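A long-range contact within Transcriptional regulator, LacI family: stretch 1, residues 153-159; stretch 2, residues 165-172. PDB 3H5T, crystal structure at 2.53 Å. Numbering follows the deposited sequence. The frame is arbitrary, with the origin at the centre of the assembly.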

ATOM      1  N   PRO A 153      20.766   4.428   4.653  1.00 27.26           N
ATOM      2  CA  PRO A 153      19.741   4.339   5.700  1.00 26.74           C
ATOM      3  C   PRO A 153      18.442   3.865   5.048  1.00 26.67           C
ATOM      4  O   PRO A 153      17.998   4.435   4.051  1.00 27.52           O
ATOM      5  CB  PRO A 153      19.637   5.778   6.207  1.00 25.85           C
ATOM      6  CG  PRO A 153      21.014   6.315   5.991  1.00 26.48           C
ATOM      7  CD  PRO A 153      21.378   5.769   4.625  1.00 26.67           C
ATOM      8  N   ALA A 154      17.825   2.831   5.599  1.00 25.00           N
ATOM      9  CA  ALA A 154      16.609   2.341   4.992  1.00 23.95           C
ATOM     10  C   ALA A 154      15.550   1.841   5.955  1.00 25.42           C
ATOM     11  O   ALA A 154      15.851   1.294   7.021  1.00 26.61           O
ATOM     12  CB  ALA A 154      16.950   1.257   4.001  1.00 22.56           C
ATOM     13  N   VAL A 155      14.301   2.050   5.559  1.00 24.66           N
ATOM     14  CA  VAL A 155      13.151   1.604   6.324  1.00 23.68           C
ATOM     15  C   VAL A 155      12.357   0.708   5.372  1.00 22.77           C
ATOM     16  O   VAL A 155      12.276   0.978   4.173  1.00 21.58           O
ATOM     17  CB  VAL A 155      12.265   2.786   6.761  1.00 24.61           C
ATOM     18  CG1 VAL A 155      11.792   3.563   5.537  1.00 28.10           C
ATOM     19  CG2 VAL A 155      11.062   2.270   7.529  1.00 26.40           C
ATOM     20  N   ILE A 156      11.779  -0.359   5.904  1.00 21.78           N
ATOM     21  CA  ILE A 156      11.009  -1.280   5.083  1.00 21.26           C
ATOM     22  C   ILE A 156       9.518  -1.201   5.398  1.00 21.17           C
ATOM     23  O   ILE A 156       9.130  -1.137   6.566  1.00 19.97           O
ATOM     24  CB  ILE A 156      11.491  -2.738   5.314  1.00 21.28           C
ATOM     25  CG1 ILE A 156      12.896  -2.916   4.740  1.00 18.69           C
ATOM     26  CG2 ILE A 156      10.516  -3.727   4.687  1.00 20.62           C
ATOM     27  CD1 ILE A 156      13.600  -4.150   5.260  1.00 16.94           C
ATOM     28  N   ALA A 157       8.689  -1.214   4.353  1.00 20.26           N
ATOM     29  CA  ALA A 157       7.236  -1.184   4.517  1.00 19.84           C
ATOM     30  C   ALA A 157       6.624  -2.442   3.909  1.00 21.07           C
ATOM     31  O   ALA A 157       6.969  -2.840   2.791  1.00 22.41           O
ATOM     32  CB  ALA A 157       6.647   0.050   3.849  1.00 17.28           C
ATOM     33  N   ASP A 158       5.713  -3.061   4.654  1.00 21.73           N
ATOM     34  CA  ASP A 158       5.035  -4.273   4.214  1.00 21.09           C
ATOM     35  C   ASP A 158       5.920  -5.519   4.206  1.00 19.23           C
ATOM     36  O   ASP A 158       5.570  -6.536   4.793  1.00 17.61           O
ATOM     37  CB  ASP A 158       4.430  -4.046   2.826  1.00 24.66           C
ATOM     38  CG  ASP A 158       3.006  -3.518   2.892  1.00 28.57           C
ATOM     39  OD1 ASP A 158       2.510  -3.008   1.861  1.00 31.97           O
ATOM     40  OD2 ASP A 158       2.376  -3.626   3.970  1.00 29.89           O
ATOM     41  N   GLN A 159       7.073  -5.433   3.556  1.00 18.94           N
ATOM     42  CA  GLN A 159       7.995  -6.562   3.477  1.00 20.34           C
ATOM     43  C   GLN A 159       9.292  -6.082   2.820  1.00 20.72           C
ATOM     44  O   GLN A 159       9.285  -5.108   2.077  1.00 23.04           O
ATOM     45  CB  GLN A 159       7.353  -7.668   2.635  1.00 20.27           C
ATOM     46  CG  GLN A 159       6.976  -7.200   1.243  1.00 22.68           C
ATOM     47  CD  GLN A 159       6.161  -8.213   0.478  1.00 23.57           C
ATOM     48  OE1 GLN A 159       6.301  -9.420   0.675  1.00 24.75           O
ATOM     49  NE2 GLN A 159       5.319  -7.731  -0.422  1.00 22.30           N
ATOM     50  N   GLY A 165      19.069  -3.921  10.895  1.00 28.35           N
ATOM     51  CA  GLY A 165      19.342  -2.508  10.676  1.00 25.55           C
ATOM     52  C   GLY A 165      18.340  -1.766   9.809  1.00 24.98           C
ATOM     53  O   GLY A 165      18.600  -0.638   9.394  1.00 25.05           O
ATOM     54  N   MET A 166      17.190  -2.384   9.547  1.00 22.28           N
ATOM     55  CA  MET A 166      16.166  -1.772   8.704  1.00 20.94           C
ATOM     56  C   MET A 166      14.765  -1.765   9.340  1.00 20.20           C
ATOM     57  O   MET A 166      14.023  -2.741   9.214  1.00 18.06           O
ATOM     58  CB  MET A 166      16.104  -2.510   7.348  1.00 20.15           C
ATOM     59  CG  MET A 166      17.249  -2.222   6.366  1.00 17.73           C
ATOM     60  SD  MET A 166      17.134  -3.125   4.768  1.00 10.19           S
ATOM     61  CE  MET A 166      18.794  -3.325   4.422  1.00 10.83           C
ATOM     62  N   PRO A 167      14.392  -0.670  10.034  1.00 19.26           N
ATOM     63  CA  PRO A 167      13.081  -0.541  10.679  1.00 20.44           C
ATOM     64  C   PRO A 167      11.962  -1.055   9.781  1.00 20.83           C
ATOM     65  O   PRO A 167      11.986  -0.843   8.572  1.00 22.45           O
ATOM     66  CB  PRO A 167      12.996   0.952  10.954  1.00 19.55           C
ATOM     67  CG  PRO A 167      14.380   1.237  11.411  1.00 17.61           C
ATOM     68  CD  PRO A 167      15.233   0.494  10.367  1.00 21.59           C
ATOM     69  N   PHE A 168      10.984  -1.720  10.388  1.00 20.02           N
ATOM     70  CA  PHE A 168       9.881  -2.345   9.665  1.00 21.52           C
ATOM     71  C   PHE A 168       8.492  -1.842  10.089  1.00 21.59           C
ATOM     72  O   PHE A 168       8.175  -1.785  11.279  1.00 23.62           O
ATOM     73  CB  PHE A 168      10.011  -3.868   9.878  1.00 23.34           C
ATOM     74  CG  PHE A 168       8.933  -4.702   9.219  1.00 23.69           C
ATOM     75  CD1 PHE A 168       8.898  -4.872   7.841  1.00 25.32           C
ATOM     76  CD2 PHE A 168       7.988  -5.366   9.993  1.00 23.86           C
ATOM     77  CE1 PHE A 168       7.938  -5.693   7.246  1.00 26.44           C
ATOM     78  CE2 PHE A 168       7.027  -6.190   9.412  1.00 24.49           C
ATOM     79  CZ  PHE A 168       7.002  -6.354   8.037  1.00 26.23           C
ATOM     80  N   ILE A 169       7.670  -1.483   9.106  1.00 20.50           N
ATOM     81  CA  ILE A 169       6.311  -0.997   9.351  1.00 20.02           C
ATOM     82  C   ILE A 169       5.312  -1.827   8.544  1.00 20.17           C
ATOM     83  O   ILE A 169       5.372  -1.850   7.316  1.00 19.90           O
ATOM     84  CB  ILE A 169       6.137   0.468   8.905  1.00 21.28           C
ATOM     85  CG1 ILE A 169       7.188   1.349   9.573  1.00 22.04           C
ATOM     86  CG2 ILE A 169       4.720   0.953   9.235  1.00 17.96           C
ATOM     87  CD1 ILE A 169       7.074   2.816   9.185  1.00 21.66           C
ATOM     88  N   ALA A 170       4.390  -2.498   9.223  1.00 20.23           N
ATOM     89  CA  ALA A 170       3.394  -3.308   8.534  1.00 22.16           C
ATOM     90  C   ALA A 170       2.346  -3.883   9.473  1.00 23.89           C
ATOM     91  O   ALA A 170       2.540  -3.945  10.692  1.00 26.55           O
ATOM     92  CB  ALA A 170       4.078  -4.447   7.783  1.00 23.64           C
ATOM     93  N   PRO A 171       1.198  -4.286   8.919  1.00 23.68           N
ATOM     94  CA  PRO A 171       0.148  -4.865   9.759  1.00 24.33           C
ATOM     95  C   PRO A 171       0.463  -6.357   9.852  1.00 25.75           C
ATOM     96  O   PRO A 171       1.303  -6.848   9.102  1.00 26.19           O
ATOM     97  CB  PRO A 171      -1.105  -4.602   8.944  1.00 25.17           C
ATOM     98  CG  PRO A 171      -0.600  -4.793   7.534  1.00 20.91           C
ATOM     99  CD  PRO A 171       0.687  -4.002   7.567  1.00 21.45           C
ATOM    100  N   ASN A 172      -0.175  -7.073  10.772  1.00 26.17           N
ATOM    101  CA  ASN A 172       0.051  -8.509  10.875  1.00 26.71           C
ATOM    102  C   ASN A 172      -0.909  -9.090   9.844  1.00 27.20           C
ATOM    103  O   ASN A 172      -2.123  -9.114  10.050  1.00 25.74           O
ATOM    104  CB  ASN A 172      -0.282  -9.019  12.283  1.00 28.54           C
ATOM    105  CG  ASN A 172      -0.109 -10.534  12.423  1.00 29.65           C
ATOM    106  OD1 ASN A 172      -0.014 -11.056  13.535  1.00 29.61           O
ATOM    107  ND2 ASN A 172      -0.079 -11.240  11.299  1.00 30.26           N
TER
HETATM  108  O   HOH W   1      19.505   1.095   7.495  1.00 25.71           O

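At the apolar centre lies Ile156, whose branched side chain reaches two neighbours at once: CD1 comes within 3.6 Å of Met166 CB, while CG2 lies 3.7 Å from Phe168 CD1, near the plane of the ring and at its edge. A beta-branched residue suits a strand, and here its two ends touch different neighbours. On the other face, where Ala157 and Ile169 point, Ile169 CD1 approaches Val155 CG2 at 4.4 Å, and Val155 CG2 also packs 4.1 Å from Pro167 CB.

Between these two layers of side chains, strand 154-157 and the strand that begins at Phe168 run parallel, their directions only 9° apart. Ile156 bonds on both its polar backbone atoms: its N donates to Pro167 O (2.7 Å, nearly linear), and its O accepts from Ile169 N (3.0 Å). Proline, lacking an amide hydrogen, can still serve as an acceptor. Ile169 then repeats the pattern, its O accepting from Asp158 N at 2.9 Å.

Toward the polar edge, Asp158 leaves the strand with a positive phi of 72°. Its CB points away, yet OD2 returns to 4.3 Å from Ala170 CB, and the Ala170 CB methyl lies 3.7 Å from Asp158 CA. At the other end, a water accepts from Ala154 N (3.1 Å) and donates to Gly165 O (2.7 Å), bridging the stretches; Gly165's positive phi favours glycine.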